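Endoglucanase (Clostridium thermocellum, PDB 2YIK) probably acts as a family 9 endoglucanase, hydrolysing internal beta-1,4-glucosidic bonds of cellulose. Local coordinates at residues M48-Y51 with D52-C56; P450-R453 with A454-G457; T86-S89 with D90-S94; N162-F165 with M166-F170. All coordinates share one frame; numbering follows the deposited sequence.

In the fold
All four contacts lie in a family 9 catalytic domain, whose fold is an alpha/alpha barrel. Interactions 1 and 2 are neighbours, their centres 12 Å apart. They meet where Phe50 CE1 lies 4.1 Å from His452 ND1, and the side chain of Phe50 is about 9 Å from that of His451, the predicted active-site residue. Interaction 1 also reaches the zinc site through Cys56, and its helix packs on helix 151-167, whose end forms interaction 4; nearest atoms of these two contacts are about 6 Å apart. Strand 169-171 leaves interaction 4 to pair with strand 177-184. Strand 206-209, which also pairs with 177-184, touches Met88 of interaction 3, which lies farthest from interaction 2, 36 Å between centres.

Interaction 1: residues M48-Y51 with D52-C56; sequences MFFY and DANMC. With ZN (zinc ion), chain E.
Asp52 folds back on the first turn of helix 49-54, a short helix that runs toward the zinc site of the family 9 catalytic domain. Its CB lies 3.5 Å from Phe49 O, and its OD1 stands 3.2 Å from Met48 O, but both oxygens are acceptors and do not bond. The other carboxylate oxygen, OD2, takes the N-H of Leu65, so this buried acid ties the helix to a following segment. Tyr51 turns its ring away from the residues that follow and packs on Ile157 and Ala503; a tyrosine suits the place because its OH can still bond Ile499 O at the end of a long apolar ring. Phe50 has CG anti to the backbone N (chi1 175°), which carries its ring along the helix toward Asn54. The Asn54 amide lies tilted over one face of that ring, the planes 49° apart and Asn54 CG 3.8 Å from Phe50 CZ. The backbone turns are closed by Ala53 N to Phe49 O at 3.2 Å and Asn54 N to Tyr51 O at 3.0 Å. Beyond the helix, Cys56 SG binds the zinc ion at 2.4 Å, alongside Cys72, His73 and His115.

Interaction 2: residues P450-R453 with A454-G457; sequences PHHR and AASG
Ser456 OG has three hydrogen-bond partners: it donates to Arg453 O at 2.6 Å, three residues back, and is also hydrogen-bonded to Trp194 NE1 and Leu458 N. The hydroxyl sits between the backbone N and carbonyl carbon of its own residue (chi1 72°), which turns it back to the carbonyl of the preceding turn. Serine suits the place, since its small hydroxyl can both give and accept within a buried turn. Its backbone N makes a second link, to His452 O at 3.2 Å with an N-H...O angle of 153°, closing the short helix 453-456 behind its N-cap residue, His452. The imidazole of His452 leans into the same turn: CD2 presents the ring edge to Ala455 N, which lies in the ring plane at 3.0 Å, and to Ala455 CB at 3.4 Å. NE2 meets Ala454 CB at 3.8 Å, and the small alanine methyls allow the ring edge to come this close to the first turn. Arg453 points its extended chain away from the helix, bonding Phe193 O through NE and Gly118 O through NH1. Gly457, with positive phi, ends the turn. The result is a one-turn helix with His452 at its N-cap position, beginning two residues after His451, the predicted active-site residue, whose imidazole packs edge-to-face with Trp194 in the catalytic region of this family 9 enzyme.

Interaction 3: residues T86-S89 with D90-S94; sequences TNMS and DGFIS
Met88 lies across Ile93 at about a right angle while its sulfur slants past the ring of Phe92. SD is 4.7 Å from the Phe92 ring centroid and 67° off the ring normal, an oblique Met-aromatic contact in which Phe92 CE2 comes within 3.7 Å. The methionine chain is extended as far as SD and then bends (chi3 -82°), which brings the terminal methyl to Ile93: Met88 CE and Ile93 CD1 are 3.5 Å apart, tighter than usual. A flexible, unbranched thioether suits this place because it can meet an aromatic ring and a branched aliphatic group together. Ser89, next in the chain, is the N-cap of helix 90-100. Its OG accepts from Phe92 N at 3.0 Å, and its carbonyl O receives Ile93 N at 3.1 Å along an almost straight bond of 173°. Earlier in the loop, Thr86 OG1 accepts from Met88 N in an ST turn. Phe208 packs on Met88 and links the helix start to strand 206-209, while Leu100, from the other end of the same helix, also touches it. Chemically the helix start is held twice: the serine oxygen satisfies a first-turn N-H, and Met88 with Ile93 forms a hydrophobic staple across the capped turn.

Interaction 4: residues N162-F165 with M166-F170; sequences NDYF and MRCTF
Tyr164 holds its CG anti to the backbone N (chi1 165°), while Cys168 places SG beside its own backbone N (chi1 -73°), and these choices bring sulfur and ring together at the end of helix 151-167. SG touches Tyr164 CE1 at 3.5 Å and lies 4.1 Å from the ring centroid, 37° off its normal, an oblique sulfur-aromatic contact. A small polarisable thiol fits well against a ring here. Arg167 bends at chi3, folding its guanidinium back over the helix so that Asp163 O lies 3.5 Å from the plane of one face, while NH2 approaches the Tyr164 ring at its edge and bonds Ser111 O. Asp163 O is also the acceptor of Arg167 N at 3.0 Å. Met166, likewise bent, turns its CE toward Asp163 OD1, which itself bonds Tyr240 OH. Where the helix gives way to strand 169-171, Thr169 OG1 donates to Phe165 O at 2.8 Å from above the carbonyl plane, and Cys168 N adds a weak bond to the same oxygen. Phe165 O is thus met by hydroxyl and backbone together, and the positive guanidinium over Asp163 O would be expected to interact favourably with the partial negative charge of carbonyls near the helix's C-terminal end.

Interaction 1: residues M48-Y51 with D52-C56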
loop_
_atom_site.group_PDB
_atom_site.type_symbol
_atom_site.label_atom_id
_atom_site.label_comp_id
_atom_site.label_asym_id
_atom_site.label_seq_id
_atom_site.Cartn_x
_atom_site.Cartn_y
_atom_site.Cartn_z
ATOM N N MET A 48 4.540 11.938 0.248
ATOM C CA MET A 48 4.054 11.411 1.521
ATOM C C MET A 48 2.968 12.226 2.198
ATOM O O MET A 48 2.225 11.701 3.029
ATOM C CB MET A 48 5.222 11.192 2.488
ATOM C CG MET A 48 6.097 10.028 2.072
ATOM S SD MET A 48 7.571 9.758 3.074
ATOM C CE MET A 48 8.700 10.828 2.281
ATOM N N PHE A 49 2.854 13.500 1.842
ATOM C CA PHE A 49 1.844 14.343 2.464
ATOM C C PHE A 49 0.416 13.897 2.226
ATOM O O PHE A 49 -0.483 14.298 2.960
ATOM C CB PHE A 49 2.036 15.796 2.038
ATOM C CG PHE A 49 3.122 16.481 2.796
ATOM C CD1 PHE A 49 2.853 17.121 4.005
ATOM C CD2 PHE A 49 4.432 16.426 2.342
ATOM C CE1 PHE A 49 3.885 17.688 4.753
ATOM C CE2 PHE A 49 5.463 16.985 3.075
ATOM C CZ PHE A 49 5.192 17.621 4.283
ATOM N N PHE A 50 0.198 13.061 1.215
ATOM C CA PHE A 50 -1.154 12.577 0.974
ATOM C C PHE A 50 -1.553 11.717 2.158
ATOM O O PHE A 50 -2.712 11.693 2.559
ATOM C CB PHE A 50 -1.251 11.717 -0.287
ATOM C CG PHE A 50 -2.618 11.109 -0.471
ATOM C CD1 PHE A 50 -3.689 11.891 -0.884
ATOM C CD2 PHE A 50 -2.840 9.760 -0.196
ATOM C CE1 PHE A 50 -4.968 11.351 -0.977
ATOM C CE2 PHE A 50 -4.111 9.213 -0.285
ATOM C CZ PHE A 50 -5.176 10.004 -0.693
ATOM N N TYR A 51 -0.586 11.008 2.722
ATOM C CA TYR A 51 -0.885 10.150 3.850
ATOM C C TYR A 51 -1.270 10.976 5.069
ATOM O O TYR A 51 -2.173 10.595 5.812
ATOM C CB TYR A 51 0.300 9.220 4.108
ATOM C CG TYR A 51 0.444 8.232 2.972
ATOM C CD1 TYR A 51 -0.511 7.232 2.772
ATOM C CD2 TYR A 51 1.472 8.358 2.037
ATOM C CE1 TYR A 51 -0.452 6.385 1.661
ATOM C CE2 TYR A 51 1.542 7.520 0.923
ATOM C CZ TYR A 51 0.574 6.539 0.737
ATOM O OH TYR A 51 0.610 5.743 -0.385
ATOM N N ASP A 52 -0.619 12.120 5.258
ATOM C CA ASP A 52 -0.965 12.979 6.384
ATOM C C ASP A 52 -2.411 13.440 6.240
ATOM O O ASP A 52 -3.123 13.598 7.234
ATOM C CB ASP A 52 -0.059 14.211 6.442
ATOM C CG ASP A 52 1.393 13.857 6.669
ATOM O OD1 ASP A 52 1.936 13.063 5.870
ATOM O OD2 ASP A 52 1.990 14.375 7.640
ATOM N N ALA A 53 -2.845 13.648 4.998
ATOM C CA ALA A 53 -4.202 14.108 4.733
ATOM C C ALA A 53 -5.254 13.042 4.989
ATOM O O ALA A 53 -6.431 13.364 5.148
ATOM C CB ALA A 53 -4.312 14.615 3.298
ATOM N N ASN A 54 -4.838 11.779 5.025
ATOM C CA ASN A 54 -5.772 10.682 5.259
ATOM C C ASN A 54 -5.660 10.008 6.623
ATOM O O ASN A 54 -6.336 9.011 6.870
ATOM C CB ASN A 54 -5.644 9.601 4.171
ATOM C CG ASN A 54 -6.388 9.956 2.887
ATOM O OD1 ASN A 54 -6.860 9.075 2.162
ATOM N ND2 ASN A 54 -6.479 11.243 2.595
ATOM N N MET A 55 -4.810 10.526 7.504
ATOM C CA MET A 55 -4.688 9.933 8.835
ATOM C C MET A 55 -6.045 9.968 9.543
ATOM O O MET A 55 -6.791 10.938 9.448
ATOM C CB MET A 55 -3.628 10.663 9.654
ATOM C CG MET A 55 -2.224 10.366 9.155
ATOM S SD MET A 55 -0.928 11.171 10.104
ATOM C CE MET A 55 0.506 10.237 9.543
ATOM N N CYS A 56 -6.346 8.895 10.260
ATOM C CA CYS A 56 -7.624 8.743 10.933
ATOM C C CYS A 56 -7.465 8.405 12.417
ATOM O O CYS A 56 -6.430 7.889 12.838
ATOM C CB CYS A 56 -8.392 7.631 10.201
ATOM S SG CYS A 56 -10.037 7.206 10.785
HETATM ZN ZN ZN E . -11.039 9.356 10.276
#

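Interaction 2: residues P450-R453 with A454-G457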
loop_
_atom_site.group_PDB
_atom_site.type_symbol
_atom_site.label_atom_id
_atom_site.label_comp_id
_atom_site.label_asym_id
_atom_site.label_seq_id
_atom_site.Cartn_x
_atom_site.Cartn_y
_atom_site.Cartn_z
ATOM N N PRO A 450 -8.686 17.713 -6.673
ATOM C CA PRO A 450 -8.798 16.275 -6.398
ATOM C C PRO A 450 -10.129 15.873 -5.749
ATOM O O PRO A 450 -10.754 16.661 -5.030
ATOM C CB PRO A 450 -7.582 15.989 -5.502
ATOM C CG PRO A 450 -7.270 17.343 -4.872
ATOM C CD PRO A 450 -7.498 18.296 -6.021
ATOM N N HIS A 451 -10.563 14.648 -6.027
ATOM C CA HIS A 451 -11.804 14.105 -5.473
ATOM C C HIS A 451 -11.487 13.676 -4.040
ATOM O O HIS A 451 -11.233 12.500 -3.767
ATOM C CB HIS A 451 -12.249 12.904 -6.311
ATOM C CG HIS A 451 -13.580 12.347 -5.916
ATOM N ND1 HIS A 451 -13.713 11.167 -5.216
ATOM C CD2 HIS A 451 -14.833 12.805 -6.131
ATOM C CE1 HIS A 451 -14.996 10.920 -5.020
ATOM N NE2 HIS A 451 -15.697 11.897 -5.564
ATOM N N HIS A 452 -11.515 14.639 -3.126
ATOM C CA HIS A 452 -11.161 14.385 -1.731
ATOM C C HIS A 452 -11.997 15.237 -0.769
ATOM O O HIS A 452 -11.954 16.470 -0.814
ATOM C CB HIS A 452 -9.672 14.706 -1.569
ATOM C CG HIS A 452 -9.095 14.353 -0.234
ATOM N ND1 HIS A 452 -8.557 13.114 0.041
ATOM C CD2 HIS A 452 -8.903 15.105 0.876
ATOM C CE1 HIS A 452 -8.051 13.121 1.263
ATOM N NE2 HIS A 452 -8.249 14.315 1.791
ATOM N N ARG A 453 -12.748 14.579 0.108
ATOM C CA ARG A 453 -13.588 15.288 1.069
ATOM C C ARG A 453 -12.883 16.356 1.912
ATOM O O ARG A 453 -13.211 17.536 1.798
ATOM C CB ARG A 453 -14.293 14.285 1.984
ATOM C CG ARG A 453 -15.424 13.546 1.295
ATOM C CD ARG A 453 -15.969 12.400 2.133
ATOM N NE ARG A 453 -17.110 11.764 1.476
ATOM C CZ ARG A 453 -17.045 11.131 0.310
ATOM N NH1 ARG A 453 -15.889 11.045 -0.334
ATOM N NH2 ARG A 453 -18.133 10.586 -0.214
ATOM N N ALA A 454 -11.914 15.955 2.737
ATOM C CA ALA A 454 -11.200 16.898 3.609
ATOM C C ALA A 454 -10.519 18.080 2.918
ATOM O O ALA A 454 -10.689 19.227 3.336
ATOM C CB ALA A 454 -10.174 16.153 4.456
ATOM N N ALA A 455 -9.744 17.813 1.872
ATOM C CA ALA A 455 -9.049 18.895 1.184
ATOM C C ALA A 455 -9.999 19.899 0.533
ATOM O O ALA A 455 -9.735 21.101 0.540
ATOM C CB ALA A 455 -8.090 18.326 0.141
ATOM N N SER A 456 -11.104 19.405 -0.018
ATOM C CA SER A 456 -12.075 20.261 -0.687
ATOM C C SER A 456 -12.639 21.367 0.208
ATOM O O SER A 456 -12.727 22.524 -0.208
ATOM C CB SER A 456 -13.227 19.421 -1.247
ATOM O OG SER A 456 -14.072 18.937 -0.212
ATOM N N GLY A 457 -13.015 21.019 1.434
ATOM C CA GLY A 457 -13.578 22.015 2.332
ATOM C C GLY A 457 -14.980 22.388 1.874
ATOM O O GLY A 457 -15.519 23.426 2.268
#

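Interaction 3: residues T86-S89 with D90-S94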
loop_
_atom_site.group_PDB
_atom_site.type_symbol
_atom_site.label_atom_id
_atom_site.label_comp_id
_atom_site.label_asym_id
_atom_site.label_seq_id
_atom_site.Cartn_x
_atom_site.Cartn_y
_atom_site.Cartn_z
ATOM N N THR A 86 -20.203 -4.885 15.127
ATOM C CA THR A 86 -19.100 -5.635 14.526
ATOM C C THR A 86 -19.814 -6.721 13.733
ATOM O O THR A 86 -21.038 -6.850 13.830
ATOM C CB THR A 86 -18.175 -6.325 15.565
ATOM O OG1 THR A 86 -18.809 -7.511 16.060
ATOM C CG2 THR A 86 -17.866 -5.387 16.724
ATOM N N ASN A 87 -19.077 -7.500 12.954
ATOM C CA ASN A 87 -19.713 -8.557 12.185
ATOM C C ASN A 87 -19.342 -9.935 12.720
ATOM O O ASN A 87 -19.390 -10.933 11.994
ATOM C CB ASN A 87 -19.352 -8.435 10.706
ATOM C CG ASN A 87 -17.943 -8.871 10.412
ATOM O OD1 ASN A 87 -17.035 -8.700 11.230
ATOM N ND2 ASN A 87 -17.742 -9.433 9.223
ATOM N N MET A 88 -18.945 -9.985 13.990
ATOM C CA MET A 88 -18.636 -11.261 14.628
ATOM C C MET A 88 -19.965 -11.746 15.205
ATOM O O MET A 88 -20.812 -10.935 15.578
ATOM C CB MET A 88 -17.616 -11.088 15.754
ATOM C CG MET A 88 -16.195 -10.810 15.267
ATOM S SD MET A 88 -15.055 -10.520 16.635
ATOM C CE MET A 88 -15.393 -8.769 16.985
ATOM N N SER A 89 -20.155 -13.061 15.259
ATOM C CA SER A 89 -21.388 -13.652 15.779
ATOM C C SER A 89 -21.497 -13.515 17.297
ATOM O O SER A 89 -20.498 -13.281 17.977
ATOM C CB SER A 89 -21.452 -15.139 15.414
ATOM O OG SER A 89 -20.479 -15.887 16.131
ATOM N N ASP A 90 -22.718 -13.661 17.817
ATOM C CA ASP A 90 -22.955 -13.585 19.259
ATOM C C ASP A 90 -22.136 -14.673 19.954
ATOM O O ASP A 90 -21.536 -14.449 21.002
ATOM C CB ASP A 90 -24.430 -13.829 19.600
ATOM C CG ASP A 90 -25.327 -12.664 19.246
ATOM O OD1 ASP A 90 -24.835 -11.517 19.152
ATOM O OD2 ASP A 90 -26.549 -12.899 19.084
ATOM N N GLY A 91 -22.138 -15.861 19.361
ATOM C CA GLY A 91 -21.411 -16.985 19.926
ATOM C C GLY A 91 -19.903 -16.791 19.967
ATOM O O GLY A 91 -19.246 -17.159 20.941
ATOM N N PHE A 92 -19.353 -16.219 18.904
ATOM C CA PHE A 92 -17.921 -15.976 18.842
ATOM C C PHE A 92 -17.527 -14.967 19.909
ATOM O O PHE A 92 -16.561 -15.174 20.631
ATOM C CB PHE A 92 -17.517 -15.434 17.476
ATOM C CG PHE A 92 -16.039 -15.288 17.315
ATOM C CD1 PHE A 92 -15.258 -16.383 16.957
ATOM C CD2 PHE A 92 -15.417 -14.079 17.592
ATOM C CE1 PHE A 92 -13.874 -16.279 16.882
ATOM C CE2 PHE A 92 -14.030 -13.960 17.522
ATOM C CZ PHE A 92 -13.257 -15.066 17.166
ATOM N N ILE A 93 -18.273 -13.871 19.995
ATOM C CA ILE A 93 -17.997 -12.841 20.997
ATOM C C ILE A 93 -18.124 -13.430 22.408
ATOM O O ILE A 93 -17.300 -13.163 23.285
ATOM C CB ILE A 93 -18.984 -11.646 20.878
ATOM C CG1 ILE A 93 -18.795 -10.929 19.536
ATOM C CG2 ILE A 93 -18.772 -10.679 22.027
ATOM C CD1 ILE A 93 -17.384 -10.402 19.331
ATOM N N SER A 94 -19.158 -14.243 22.610
ATOM C CA SER A 94 -19.410 -14.859 23.908
ATOM C C SER A 94 -18.228 -15.716 24.377
ATOM O O SER A 94 -17.790 -15.599 25.520
ATOM C CB SER A 94 -20.692 -15.701 23.846
ATOM O OG SER A 94 -21.157 -16.014 25.146
#

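Interaction 4: residues N162-F165 with M166-F170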
loop_
_atom_site.group_PDB
_atom_site.type_symbol
_atom_site.label_atom_id
_atom_site.label_comp_id
_atom_site.label_asym_id
_atom_site.label_seq_id
_atom_site.Cartn_x
_atom_site.Cartn_y
_atom_site.Cartn_z
ATOM N N ASN A 162 1.137 0.414 10.550
ATOM C CA ASN A 162 1.363 -0.807 11.300
ATOM C C ASN A 162 0.892 -0.832 12.758
ATOM O O ASN A 162 0.560 -1.900 13.272
ATOM C CB ASN A 162 2.839 -1.197 11.189
ATOM C CG ASN A 162 3.237 -1.539 9.757
ATOM O OD1 ASN A 162 3.878 -0.742 9.059
ATOM N ND2 ASN A 162 2.843 -2.726 9.308
ATOM N N ASP A 163 0.864 0.313 13.432
ATOM C CA ASP A 163 0.382 0.311 14.811
ATOM C C ASP A 163 -1.121 0.057 14.768
ATOM O O ASP A 163 -1.693 -0.531 15.684
ATOM C CB ASP A 163 0.681 1.641 15.514
ATOM C CG ASP A 163 2.167 1.851 15.752
ATOM O OD1 ASP A 163 2.910 0.853 15.773
ATOM O OD2 ASP A 163 2.594 3.011 15.932
ATOM N N TYR A 164 -1.749 0.503 13.679
ATOM C CA TYR A 164 -3.178 0.312 13.476
ATOM C C TYR A 164 -3.435 -1.185 13.282
ATOM O O TYR A 164 -4.334 -1.747 13.905
ATOM C CB TYR A 164 -3.638 1.116 12.250
ATOM C CG TYR A 164 -5.002 0.759 11.689
ATOM C CD1 TYR A 164 -6.157 0.858 12.465
ATOM C CD2 TYR A 164 -5.137 0.376 10.354
ATOM C CE1 TYR A 164 -7.418 0.588 11.919
ATOM C CE2 TYR A 164 -6.380 0.103 9.798
ATOM C CZ TYR A 164 -7.520 0.209 10.581
ATOM O OH TYR A 164 -8.755 -0.060 10.023
ATOM N N PHE A 165 -2.632 -1.827 12.436
ATOM C CA PHE A 165 -2.781 -3.259 12.191
ATOM C C PHE A 165 -2.627 -4.029 13.509
ATOM O O PHE A 165 -3.436 -4.896 13.838
ATOM C CB PHE A 165 -1.729 -3.761 11.187
ATOM C CG PHE A 165 -1.801 -3.111 9.823
ATOM C CD1 PHE A 165 -3.021 -2.745 9.263
ATOM C CD2 PHE A 165 -0.636 -2.901 9.084
ATOM C CE1 PHE A 165 -3.084 -2.179 7.985
ATOM C CE2 PHE A 165 -0.685 -2.336 7.809
ATOM C CZ PHE A 165 -1.911 -1.974 7.255
ATOM N N MET A 166 -1.588 -3.704 14.269
ATOM C CA MET A 166 -1.350 -4.388 15.535
ATOM C C MET A 166 -2.479 -4.232 16.548
ATOM O O MET A 166 -2.875 -5.214 17.179
ATOM C CB MET A 166 0.001 -3.961 16.123
ATOM C CG MET A 166 1.175 -4.537 15.314
ATOM S SD MET A 166 2.848 -4.263 15.933
ATOM C CE MET A 166 3.228 -2.651 15.222
ATOM N N ARG A 167 -3.003 -3.019 16.703
ATOM C CA ARG A 167 -4.113 -2.778 17.630
ATOM C C ARG A 167 -5.344 -3.572 17.179
ATOM O O ARG A 167 -6.163 -3.987 17.995
ATOM C CB ARG A 167 -4.491 -1.288 17.668
ATOM C CG ARG A 167 -3.612 -0.400 18.534
ATOM C CD ARG A 167 -4.265 0.969 18.731
ATOM N NE ARG A 167 -4.500 1.621 17.455
ATOM C CZ ARG A 167 -3.599 2.350 16.806
ATOM N NH1 ARG A 167 -2.393 2.534 17.321
ATOM N NH2 ARG A 167 -3.902 2.872 15.627
ATOM N N CYS A 168 -5.467 -3.776 15.871
ATOM C CA CYS A 168 -6.607 -4.503 15.310
ATOM C C CYS A 168 -6.439 -6.018 15.320
ATOM O O CYS A 168 -7.349 -6.758 14.941
ATOM C CB CYS A 168 -6.886 -4.015 13.886
ATOM S SG CYS A 168 -7.642 -2.359 13.810
ATOM N N THR A 169 -5.267 -6.478 15.741
ATOM C CA THR A 169 -5.013 -7.906 15.811
ATOM C C THR A 169 -5.204 -8.326 17.263
ATOM O O THR A 169 -4.372 -8.022 18.120
ATOM C CB THR A 169 -3.579 -8.262 15.364
ATOM O OG1 THR A 169 -3.331 -7.717 14.060
ATOM C CG2 THR A 169 -3.400 -9.782 15.313
ATOM N N PHE A 170 -6.316 -9.003 17.529
ATOM C CA PHE A 170 -6.645 -9.476 18.868
ATOM C C PHE A 170 -6.087 -10.887 19.052
ATOM O O PHE A 170 -6.557 -11.841 18.423
ATOM C CB PHE A 170 -8.164 -9.439 19.047
ATOM C CG PHE A 170 -8.741 -8.061 18.916
ATOM C CD1 PHE A 170 -9.023 -7.531 17.657
ATOM C CD2 PHE A 170 -8.909 -7.250 20.035
ATOM C CE1 PHE A 170 -9.461 -6.215 17.515
ATOM C CE2 PHE A 170 -9.349 -5.932 19.904
ATOM C CZ PHE A 170 -9.621 -5.413 18.641
#